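Local coordinates for arsenate reductase (ArsC) (Archaeoglobus fulgidus, PDB 1Y1L), which probably reduces arsenate to arsenite in arsenical resistance, using a fold shared with low molecular weight phosphotyrosine protein phosphatases, at residues E30-V40 against A55-V65; D41-R51 against Y107-E115. All coordinates share one frame; numbering follows the deposited sequence.

Interaction 1: E30-V40 against A55-V65; sequences ESAGVEKAERV and AKEKPRTVDEV. With CD (cadmium ion), chain K.
Arg-60 reaches across to the beginning of strand 29-33 twice. Its NE donates to Ser-31 O over 2.9 Å, the oxygen lying in the guanidinium plane, while NH1 forms a salt bridge with Glu-30 OE2 at 3.0 Å. Glu-30 OE1 lies over one face of the guanidinium, the carboxylate and guanidinium planes turned 50° apart. With CG set between its backbone N and carbonyl carbon (chi1 78°), Arg-60 extends along the strand instead of away from it. The backbones meet in a single bridge at Gly-33 and Thr-61: Gly-33 N donates to Arg-60 O, and Val-62 N to Gly-33 O. Beside it Ala-32 CB rests 3.7 Å from Val-62 CB. Farther along, Pro-59 packs against 37-40, its CD 3.5 Å from Val-40 CG2 and its CB against Ala-37 CB.

A second shell surrounds these groups. Lys-1 also pairs with Glu-30, Asn-9 accepts from Arg-60 N, and Glu-17 binds the Ser-31 hydroxyl. At the turn, both carboxylate oxygens of Glu-35 bind a cadmium ion that is shared with His-8 of the second subunit. A loop thus lines the outer edge of strand 29-33, the edge strand of the chain's parallel, phosphatase-type alpha/beta sheet.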
loop_
_atom_site.group_PDB
_atom_site.type_symbol
_atom_site.label_atom_id
_atom_site.label_comp_id
_atom_site.label_asym_id
_atom_site.label_seq_id
_atom_site.Cartn_x
_atom_site.Cartn_y
_atom_site.Cartn_z
ATOM N N GLU A 30 13.629 10.812 -15.385
ATOM C CA GLU A 30 12.814 11.999 -15.230
ATOM C C GLU A 30 12.455 12.034 -13.750
ATOM O O GLU A 30 12.739 11.080 -13.011
ATOM C CB GLU A 30 11.542 11.917 -16.079
ATOM C CG GLU A 30 11.762 12.006 -17.575
ATOM C CD GLU A 30 10.506 12.442 -18.317
ATOM O OE1 GLU A 30 10.366 13.649 -18.612
ATOM O OE2 GLU A 30 9.642 11.586 -18.594
ATOM N N SER A 31 11.834 13.124 -13.317
ATOM C CA SER A 31 11.442 13.261 -11.924
ATOM C C SER A 31 10.083 13.932 -11.801
ATOM O O SER A 31 9.628 14.589 -12.740
ATOM C CB SER A 31 12.509 14.053 -11.144
ATOM O OG SER A 31 12.846 15.290 -11.767
ATOM N N ALA A 32 9.397 13.692 -10.684
ATOM C CA ALA A 32 8.095 14.315 -10.432
ATOM C C ALA A 32 7.832 14.405 -8.931
ATOM O O ALA A 32 8.507 13.737 -8.138
ATOM C CB ALA A 32 6.995 13.538 -11.102
ATOM N N GLY A 33 6.845 15.209 -8.546
ATOM C CA GLY A 33 6.531 15.350 -7.138
ATOM C C GLY A 33 5.056 15.261 -6.800
ATOM O O GLY A 33 4.187 15.429 -7.650
ATOM N N VAL A 34 4.772 14.973 -5.541
ATOM C CA VAL A 34 3.409 14.864 -5.070
ATOM C C VAL A 34 2.731 16.239 -4.959
ATOM O O VAL A 34 1.537 16.380 -5.219
ATOM C CB VAL A 34 3.400 14.142 -3.719
ATOM C CG1 VAL A 34 2.004 14.061 -3.156
ATOM C CG2 VAL A 34 3.970 12.756 -3.880
ATOM N N GLU A 35 3.496 17.264 -4.606
ATOM C CA GLU A 35 2.936 18.602 -4.455
ATOM C C GLU A 35 3.739 19.698 -5.158
ATOM O O GLU A 35 4.964 19.612 -5.271
ATOM C CB GLU A 35 2.821 18.924 -2.977
ATOM C CG GLU A 35 1.901 20.139 -2.739
ATOM C CD GLU A 35 2.324 20.770 -1.430
ATOM O OE1 GLU A 35 2.847 20.042 -0.554
ATOM O OE2 GLU A 35 2.158 22.004 -1.295
ATOM N N LYS A 36 3.044 20.766 -5.545
ATOM C CA LYS A 36 3.653 21.886 -6.267
ATOM C C LYS A 36 4.798 22.619 -5.582
ATOM O O LYS A 36 4.804 22.810 -4.369
ATOM C CB LYS A 36 2.587 22.911 -6.640
ATOM C CG LYS A 36 2.148 23.802 -5.476
ATOM C CD LYS A 36 2.597 25.249 -5.680
ATOM C CE LYS A 36 2.027 26.163 -4.606
ATOM N NZ LYS A 36 2.283 27.601 -4.902
ATOM N N ALA A 37 5.699 23.130 -6.408
ATOM C CA ALA A 37 6.857 23.875 -5.951
ATOM C C ALA A 37 7.252 24.809 -7.087
ATOM O O ALA A 37 7.237 24.418 -8.261
ATOM C CB ALA A 37 8.000 22.941 -5.619
ATOM N N GLU A 38 7.610 26.042 -6.734
ATOM C CA GLU A 38 7.980 27.057 -7.719
ATOM C C GLU A 38 9.400 26.923 -8.272
ATOM O O GLU A 38 9.609 26.990 -9.488
ATOM C CB GLU A 38 7.824 28.462 -7.112
ATOM C CG GLU A 38 6.807 28.591 -5.957
ATOM C CD GLU A 38 5.354 28.739 -6.415
ATOM O OE1 GLU A 38 4.725 27.724 -6.787
ATOM O OE2 GLU A 38 4.832 29.875 -6.372
ATOM N N ARG A 39 10.368 26.737 -7.374
ATOM C CA ARG A 39 11.781 26.656 -7.756
ATOM C C ARG A 39 12.559 25.404 -7.377
ATOM O O ARG A 39 12.278 24.768 -6.367
ATOM C CB ARG A 39 12.533 27.871 -7.179
ATOM C CG ARG A 39 12.316 28.162 -5.659
ATOM C CD ARG A 39 12.771 27.011 -4.727
ATOM N NE ARG A 39 12.902 27.387 -3.313
ATOM C CZ ARG A 39 12.919 26.522 -2.296
ATOM N NH1 ARG A 39 13.057 26.961 -1.050
ATOM N NH2 ARG A 39 12.759 25.223 -2.515
ATOM N N VAL A 40 13.554 25.063 -8.186
ATOM C CA VAL A 40 14.405 23.925 -7.867
ATOM C C VAL A 40 15.435 24.499 -6.906
ATOM O O VAL A 40 15.882 25.638 -7.072
ATOM C CB VAL A 40 15.084 23.327 -9.117
ATOM C CG1 VAL A 40 16.263 22.458 -8.725
ATOM C CG2 VAL A 40 14.089 22.476 -9.864
ATOM N N ALA A 55 20.549 20.947 -13.190
ATOM C CA ALA A 55 19.350 20.385 -12.578
ATOM C C ALA A 55 18.166 20.675 -13.498
ATOM O O ALA A 55 18.311 21.381 -14.504
ATOM C CB ALA A 55 19.114 21.012 -11.212
ATOM N N LYS A 56 17.007 20.110 -13.171
ATOM C CA LYS A 56 15.799 20.339 -13.958
ATOM C C LYS A 56 15.471 21.836 -13.902
ATOM O O LYS A 56 15.742 22.505 -12.904
ATOM C CB LYS A 56 14.639 19.495 -13.406
ATOM C CG LYS A 56 13.294 19.707 -14.105
ATOM C CD LYS A 56 12.338 18.529 -13.868
ATOM C CE LYS A 56 10.959 18.771 -14.501
ATOM N NZ LYS A 56 10.963 19.163 -15.955
ATOM N N GLU A 57 14.906 22.359 -14.982
ATOM C CA GLU A 57 14.568 23.776 -15.072
ATOM C C GLU A 57 13.535 24.181 -14.036
ATOM O O GLU A 57 13.660 25.232 -13.411
ATOM C CB GLU A 57 14.026 24.129 -16.466
ATOM C CG GLU A 57 14.737 23.452 -17.634
ATOM C CD GLU A 57 14.395 21.960 -17.763
ATOM O OE1 GLU A 57 13.195 21.606 -17.701
ATOM O OE2 GLU A 57 15.327 21.139 -17.922
ATOM N N LYS A 58 12.504 23.361 -13.874
ATOM C CA LYS A 58 11.437 23.661 -12.924
ATOM C C LYS A 58 10.778 22.380 -12.430
ATOM O O LYS A 58 10.611 21.432 -13.191
ATOM C CB LYS A 58 10.396 24.570 -13.588
ATOM C CG LYS A 58 9.807 23.988 -14.862
ATOM C CD LYS A 58 9.024 25.008 -15.671
ATOM C CE LYS A 58 9.894 25.684 -16.727
ATOM N NZ LYS A 58 10.957 26.549 -16.156
ATOM N N PRO A 59 10.424 22.327 -11.136
ATOM C CA PRO A 59 9.781 21.145 -10.549
ATOM C C PRO A 59 8.484 20.789 -11.273
ATOM O O PRO A 59 7.682 21.668 -11.588
ATOM C CB PRO A 59 9.497 21.605 -9.117
ATOM C CG PRO A 59 10.616 22.531 -8.832
ATOM C CD PRO A 59 10.662 23.349 -10.100
ATOM N N ARG A 60 8.309 19.515 -11.598
ATOM C CA ARG A 60 7.079 19.093 -12.261
ATOM C C ARG A 60 6.310 18.113 -11.382
ATOM O O ARG A 60 6.822 17.063 -10.986
ATOM C CB ARG A 60 7.345 18.509 -13.664
ATOM C CG ARG A 60 7.880 17.080 -13.727
ATOM C CD ARG A 60 7.833 16.530 -15.161
ATOM N NE ARG A 60 8.242 15.124 -15.245
ATOM C CZ ARG A 60 8.115 14.351 -16.324
ATOM N NH1 ARG A 60 8.520 13.087 -16.280
ATOM N NH2 ARG A 60 7.574 14.823 -17.443
ATOM N N THR A 61 5.091 18.492 -11.025
ATOM C CA THR A 61 4.267 17.629 -10.197
ATOM C C THR A 61 3.979 16.323 -10.950
ATOM O O THR A 61 3.931 16.290 -12.184
ATOM C CB THR A 61 2.951 18.322 -9.805
ATOM O OG1 THR A 61 3.235 19.630 -9.289
ATOM C CG2 THR A 61 2.226 17.516 -8.733
ATOM N N VAL A 62 3.812 15.246 -10.196
ATOM C CA VAL A 62 3.548 13.931 -10.754
ATOM C C VAL A 62 2.173 13.889 -11.435
ATOM O O VAL A 62 1.855 12.956 -12.171
ATOM C CB VAL A 62 3.673 12.853 -9.639
ATOM C CG1 VAL A 62 2.486 12.915 -8.693
ATOM C CG2 VAL A 62 3.857 11.475 -10.239
ATOM N N ASP A 63 1.375 14.923 -11.203
ATOM C CA ASP A 63 0.043 15.027 -11.782
ATOM C C ASP A 63 0.133 15.377 -13.269
ATOM O O ASP A 63 -0.699 14.952 -14.069
ATOM C CB ASP A 63 -0.735 16.109 -11.032
ATOM C CG ASP A 63 -2.225 16.018 -11.251
ATOM O OD1 ASP A 63 -2.857 17.076 -11.472
ATOM O OD2 ASP A 63 -2.767 14.893 -11.182
ATOM N N GLU A 64 1.119 16.203 -13.610
ATOM C CA GLU A 64 1.362 16.639 -14.985
ATOM C C GLU A 64 2.104 15.536 -15.752
ATOM O O GLU A 64 2.598 15.770 -16.857
ATOM C CB GLU A 64 2.219 17.928 -14.984
ATOM C CG GLU A 64 1.642 19.133 -14.186
ATOM C CD GLU A 64 2.581 20.364 -14.120
ATOM O OE1 GLU A 64 3.028 20.727 -13.010
ATOM O OE2 GLU A 64 2.858 20.988 -15.166
ATOM N N VAL A 65 2.150 14.333 -15.181
ATOM C CA VAL A 65 2.873 13.212 -15.785
ATOM C C VAL A 65 2.135 11.870 -15.796
ATOM O O VAL A 65 1.729 11.367 -14.747
ATOM C CB VAL A 65 4.228 12.988 -15.055
ATOM C CG1 VAL A 65 5.017 11.854 -15.702
ATOM C CG2 VAL A 65 5.039 14.270 -15.040
HETATM CD CD CD K . 1.913 21.547 0.930
#

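Interaction 2: D41-R51 against Y107-E115; sequences DETVKRLLAER and YRRVLAEIE
Helices 42-49 and 107-115 pass at 10.7 Å between their axes with a signed crossing angle of -61°, bringing Thr-43 close to Tyr-107 and Leu-47 close to Arg-108. Tyr-107 lies across the start of the first helix. Its OH donates to Asp-41 OD2 over 2.6 Å, meeting that oxygen from above the carboxylate plane, while Asp-41 OD1 serves as the N-cap, accepting from Thr-43 N through its anti lone pair. One carboxylate therefore both caps the helix and ties it to its neighbour. The ring is packed on one face by Thr-43 CG2, a CH-pi contact 3.7 Å from the centroid, and at its edge by Val-44 CG2. Because Thr-43 CG2 is anti to the backbone N (chi1 -51° for OG1), the methyl meets the ring and the hydroxyl can bond to Asp-103. Leu-47 then divides its branches: CD2 packs 3.5 Å from Tyr-107 CB, and CD1 sits over the centre of the Arg-108 guanidinium.

That guanidinium uses its edge for Glu-50. Arg-108 NH1 donates almost straight to the syn lone pair of OE2 at 2.7 Å, with the two planar groups nearly coplanar, and Glu-50 OE1 is equally near NH1 in a salt bridge. Arg-46 NH1 also approaches this edge, 3.2 Å from Arg-108 NH1, and Glu-50 probably offsets part of that like-charge proximity. Farther along, Arg-51 NH2 forms a salt bridge with Glu-115 OE2 at 2.9 Å, and its NH1 lies against Leu-111 CD2. Deeper in, Leu-48 CD2 approaches Leu-111 CD1, and Met-15 and Leu-19 of helix 12-21 extend the apolar layer around Leu-111. The chemistry is graded: apolar contacts join the buried sides, a tyrosine-aspartate hydrogen bond holds the first helix's start, and charged pairs on the more exposed side probably add electrostatic attraction.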
loop_
_atom_site.group_PDB
_atom_site.type_symbol
_atom_site.label_atom_id
_atom_site.label_comp_id
_atom_site.label_asym_id
_atom_site.label_seq_id
_atom_site.Cartn_x
_atom_site.Cartn_y
_atom_site.Cartn_z
ATOM N N ASP A 41 15.774 23.726 -5.884
ATOM C CA ASP A 41 16.716 24.158 -4.863
ATOM C C ASP A 41 17.973 24.753 -5.446
ATOM O O ASP A 41 18.553 24.213 -6.391
ATOM C CB ASP A 41 17.086 23.015 -3.892
ATOM C CG ASP A 41 17.407 23.603 -2.538
ATOM O OD1 ASP A 41 18.466 24.240 -2.387
ATOM O OD2 ASP A 41 16.583 23.433 -1.621
ATOM N N GLU A 42 18.378 25.878 -4.867
ATOM C CA GLU A 42 19.570 26.584 -5.300
ATOM C C GLU A 42 20.831 25.863 -4.826
ATOM O O GLU A 42 21.871 25.929 -5.484
ATOM C CB GLU A 42 19.538 28.025 -4.798
ATOM C CG GLU A 42 18.272 28.790 -5.201
ATOM C CD GLU A 42 18.054 28.866 -6.719
ATOM O OE1 GLU A 42 19.030 29.111 -7.465
ATOM O OE2 GLU A 42 16.896 28.695 -7.166
ATOM N N THR A 43 20.739 25.176 -3.689
ATOM C CA THR A 43 21.881 24.438 -3.166
ATOM C C THR A 43 22.187 23.289 -4.096
ATOM O O THR A 43 23.354 22.945 -4.332
ATOM C CB THR A 43 21.577 23.839 -1.812
ATOM O OG1 THR A 43 21.063 24.865 -0.961
ATOM C CG2 THR A 43 22.839 23.252 -1.197
ATOM N N VAL A 44 21.112 22.683 -4.593
ATOM C CA VAL A 44 21.196 21.547 -5.499
ATOM C C VAL A 44 21.785 21.901 -6.849
ATOM O O VAL A 44 22.711 21.234 -7.317
ATOM C CB VAL A 44 19.820 20.905 -5.728
ATOM C CG1 VAL A 44 19.944 19.747 -6.707
ATOM C CG2 VAL A 44 19.265 20.405 -4.416
ATOM N N LYS A 45 21.212 22.909 -7.495
ATOM C CA LYS A 45 21.705 23.305 -8.801
ATOM C C LYS A 45 23.153 23.749 -8.729
ATOM O O LYS A 45 23.891 23.624 -9.707
ATOM C CB LYS A 45 20.820 24.381 -9.433
ATOM C CG LYS A 45 20.653 25.627 -8.635
ATOM C CD LYS A 45 19.833 26.646 -9.403
ATOM C CE LYS A 45 18.402 26.192 -9.580
ATOM N NZ LYS A 45 17.560 27.265 -10.172
ATOM N N ARG A 46 23.542 24.276 -7.569
ATOM C CA ARG A 46 24.904 24.730 -7.335
ATOM C C ARG A 46 25.749 23.484 -7.219
ATOM O O ARG A 46 26.765 23.346 -7.890
ATOM C CB ARG A 46 24.995 25.529 -6.028
ATOM C CG ARG A 46 26.431 25.783 -5.548
ATOM C CD ARG A 46 26.475 26.037 -4.053
ATOM N NE ARG A 46 27.816 25.853 -3.489
ATOM C CZ ARG A 46 28.063 25.398 -2.257
ATOM N NH1 ARG A 46 29.314 25.269 -1.835
ATOM N NH2 ARG A 46 27.067 25.057 -1.443
ATOM N N LEU A 47 25.322 22.589 -6.343
ATOM C CA LEU A 47 26.020 21.335 -6.107
ATOM C C LEU A 47 26.189 20.467 -7.363
ATOM O O LEU A 47 27.198 19.771 -7.522
ATOM C CB LEU A 47 25.299 20.560 -5.000
ATOM C CG LEU A 47 25.869 20.647 -3.576
ATOM C CD1 LEU A 47 26.413 22.011 -3.286
ATOM C CD2 LEU A 47 24.786 20.272 -2.587
ATOM N N LEU A 48 25.179 20.474 -8.226
ATOM C CA LEU A 48 25.232 19.703 -9.455
ATOM C C LEU A 48 26.114 20.414 -10.468
ATOM O O LEU A 48 26.902 19.769 -11.167
ATOM C CB LEU A 48 23.827 19.475 -10.021
ATOM C CG LEU A 48 22.960 18.479 -9.245
ATOM C CD1 LEU A 48 21.565 18.438 -9.830
ATOM C CD2 LEU A 48 23.601 17.109 -9.285
ATOM N N ALA A 49 25.982 21.738 -10.543
ATOM C CA ALA A 49 26.778 22.552 -11.469
ATOM C C ALA A 49 28.258 22.482 -11.105
ATOM O O ALA A 49 29.135 22.735 -11.927
ATOM C CB ALA A 49 26.302 23.992 -11.448
ATOM N N GLU A 50 28.518 22.191 -9.840
ATOM C CA GLU A 50 29.871 22.059 -9.326
ATOM C C GLU A 50 30.425 20.714 -9.832
ATOM O O GLU A 50 31.643 20.487 -9.823
ATOM C CB GLU A 50 29.815 22.092 -7.791
ATOM C CG GLU A 50 31.149 22.128 -7.069
ATOM C CD GLU A 50 30.983 22.211 -5.559
ATOM O OE1 GLU A 50 30.562 23.284 -5.069
ATOM O OE2 GLU A 50 31.269 21.205 -4.867
ATOM N N ARG A 51 29.510 19.827 -10.244
ATOM C CA ARG A 51 29.838 18.493 -10.768
ATOM C C ARG A 51 29.583 18.467 -12.270
ATOM O O ARG A 51 29.618 17.411 -12.898
ATOM C CB ARG A 51 28.980 17.418 -10.081
ATOM C CG ARG A 51 29.476 15.988 -10.264
ATOM C CD ARG A 51 28.644 14.999 -9.444
ATOM N NE ARG A 51 28.644 15.282 -8.007
ATOM C CZ ARG A 51 29.244 14.525 -7.093
ATOM N NH1 ARG A 51 29.190 14.856 -5.810
ATOM N NH2 ARG A 51 29.911 13.441 -7.460
ATOM N N TYR A 107 23.378 18.721 2.439
ATOM C CA TYR A 107 22.974 18.544 1.062
ATOM C C TYR A 107 23.964 17.649 0.322
ATOM O O TYR A 107 23.571 16.771 -0.436
ATOM C CB TYR A 107 22.908 19.884 0.371
ATOM C CG TYR A 107 21.552 20.499 0.407
ATOM C CD1 TYR A 107 21.027 21.013 1.581
ATOM C CD2 TYR A 107 20.800 20.601 -0.747
ATOM C CE1 TYR A 107 19.789 21.615 1.598
ATOM C CE2 TYR A 107 19.559 21.202 -0.739
ATOM C CZ TYR A 107 19.060 21.706 0.428
ATOM O OH TYR A 107 17.825 22.292 0.401
ATOM N N ARG A 108 25.253 17.914 0.498
ATOM C CA ARG A 108 26.277 17.112 -0.149
ATOM C C ARG A 108 26.177 15.669 0.319
ATOM O O ARG A 108 26.340 14.743 -0.475
ATOM C CB ARG A 108 27.672 17.679 0.139
ATOM C CG ARG A 108 28.042 18.906 -0.711
ATOM C CD ARG A 108 29.523 19.270 -0.575
ATOM N NE ARG A 108 29.973 20.200 -1.610
ATOM C CZ ARG A 108 29.876 21.527 -1.531
ATOM N NH1 ARG A 108 30.318 22.280 -2.523
ATOM N NH2 ARG A 108 29.341 22.112 -0.463
ATOM N N ARG A 109 25.933 15.487 1.612
ATOM C CA ARG A 109 25.788 14.152 2.180
ATOM C C ARG A 109 24.607 13.448 1.497
ATOM O O ARG A 109 24.685 12.258 1.166
ATOM C CB ARG A 109 25.562 14.247 3.690
ATOM C CG ARG A 109 25.640 12.929 4.437
ATOM C CD ARG A 109 24.282 12.559 5.010
ATOM N NE ARG A 109 24.419 12.016 6.358
ATOM C CZ ARG A 109 24.081 12.666 7.472
ATOM N NH1 ARG A 109 24.261 12.080 8.650
ATOM N NH2 ARG A 109 23.544 13.886 7.415
ATOM N N VAL A 110 23.508 14.177 1.315
ATOM C CA VAL A 110 22.321 13.644 0.653
ATOM C C VAL A 110 22.667 13.308 -0.787
ATOM O O VAL A 110 22.215 12.302 -1.321
ATOM C CB VAL A 110 21.169 14.663 0.672
ATOM C CG1 VAL A 110 20.066 14.251 -0.281
ATOM C CG2 VAL A 110 20.630 14.792 2.077
ATOM N N LEU A 111 23.469 14.158 -1.412
ATOM C CA LEU A 111 23.874 13.946 -2.790
ATOM C C LEU A 111 24.631 12.638 -2.935
ATOM O O LEU A 111 24.404 11.887 -3.882
ATOM C CB LEU A 111 24.771 15.092 -3.257
ATOM C CG LEU A 111 25.278 14.974 -4.691
ATOM C CD1 LEU A 111 24.091 15.022 -5.616
ATOM C CD2 LEU A 111 26.240 16.099 -5.021
ATOM N N ALA A 112 25.561 12.397 -2.014
ATOM C CA ALA A 112 26.375 11.201 -2.044
ATOM C C ALA A 112 25.558 9.937 -1.913
ATOM O O ALA A 112 25.802 8.986 -2.650
ATOM C CB ALA A 112 27.428 11.247 -0.973
ATOM N N GLU A 113 24.624 9.900 -0.960
ATOM C CA GLU A 113 23.787 8.716 -0.762
ATOM C C GLU A 113 23.009 8.406 -2.007
ATOM O O GLU A 113 22.916 7.259 -2.416
ATOM C CB GLU A 113 22.811 8.912 0.382
ATOM C CG GLU A 113 23.417 8.672 1.741
ATOM C CD GLU A 113 22.365 8.362 2.785
ATOM O OE1 GLU A 113 21.645 7.348 2.617
ATOM O OE2 GLU A 113 22.260 9.128 3.771
ATOM N N ILE A 114 22.389 9.431 -2.567
ATOM C CA ILE A 114 21.634 9.277 -3.794
ATOM C C ILE A 114 22.544 8.703 -4.884
ATOM O O ILE A 114 22.124 7.867 -5.672
ATOM C CB ILE A 114 21.087 10.630 -4.252
ATOM C CG1 ILE A 114 20.114 11.177 -3.211
ATOM C CG2 ILE A 114 20.397 10.491 -5.595
ATOM C CD1 ILE A 114 19.450 12.467 -3.636
ATOM N N GLU A 115 23.795 9.160 -4.899
ATOM C CA GLU A 115 24.795 8.731 -5.870
ATOM C C GLU A 115 25.179 7.278 -5.676
ATOM O O GLU A 115 25.351 6.551 -6.641
ATOM C CB GLU A 115 26.042 9.620 -5.780
ATOM C CG GLU A 115 27.015 9.445 -6.944
ATOM C CD GLU A 115 28.153 10.452 -6.939
ATOM O OE1 GLU A 115 28.669 10.760 -5.849
ATOM O OE2 GLU A 115 28.540 10.931 -8.025
#

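Overall arrangement
The two contacts interleave along the chain: strand 29-33 leads into helix 42-49, and their segments alternate in sequence. Their centres lie about 17 Å apart, yet they touch where Ala-55 of interaction 1 packs on Leu-48 and Lys-45 of interaction 2. Both are partly buried and both border helix 12-21, but they join different elements. Interaction 1 sets an irregular loop against a sheet edge, relying on backbone hydrogen bonds as well as side chains, and reaches a second subunit through metal. Interaction 2 joins two helices through side-chain contacts, with no backbone hydrogen bond between them, and no other protein chain of the assembly touches it. Each illustrates apolar packing accompanied by arginine-carboxylate pairing.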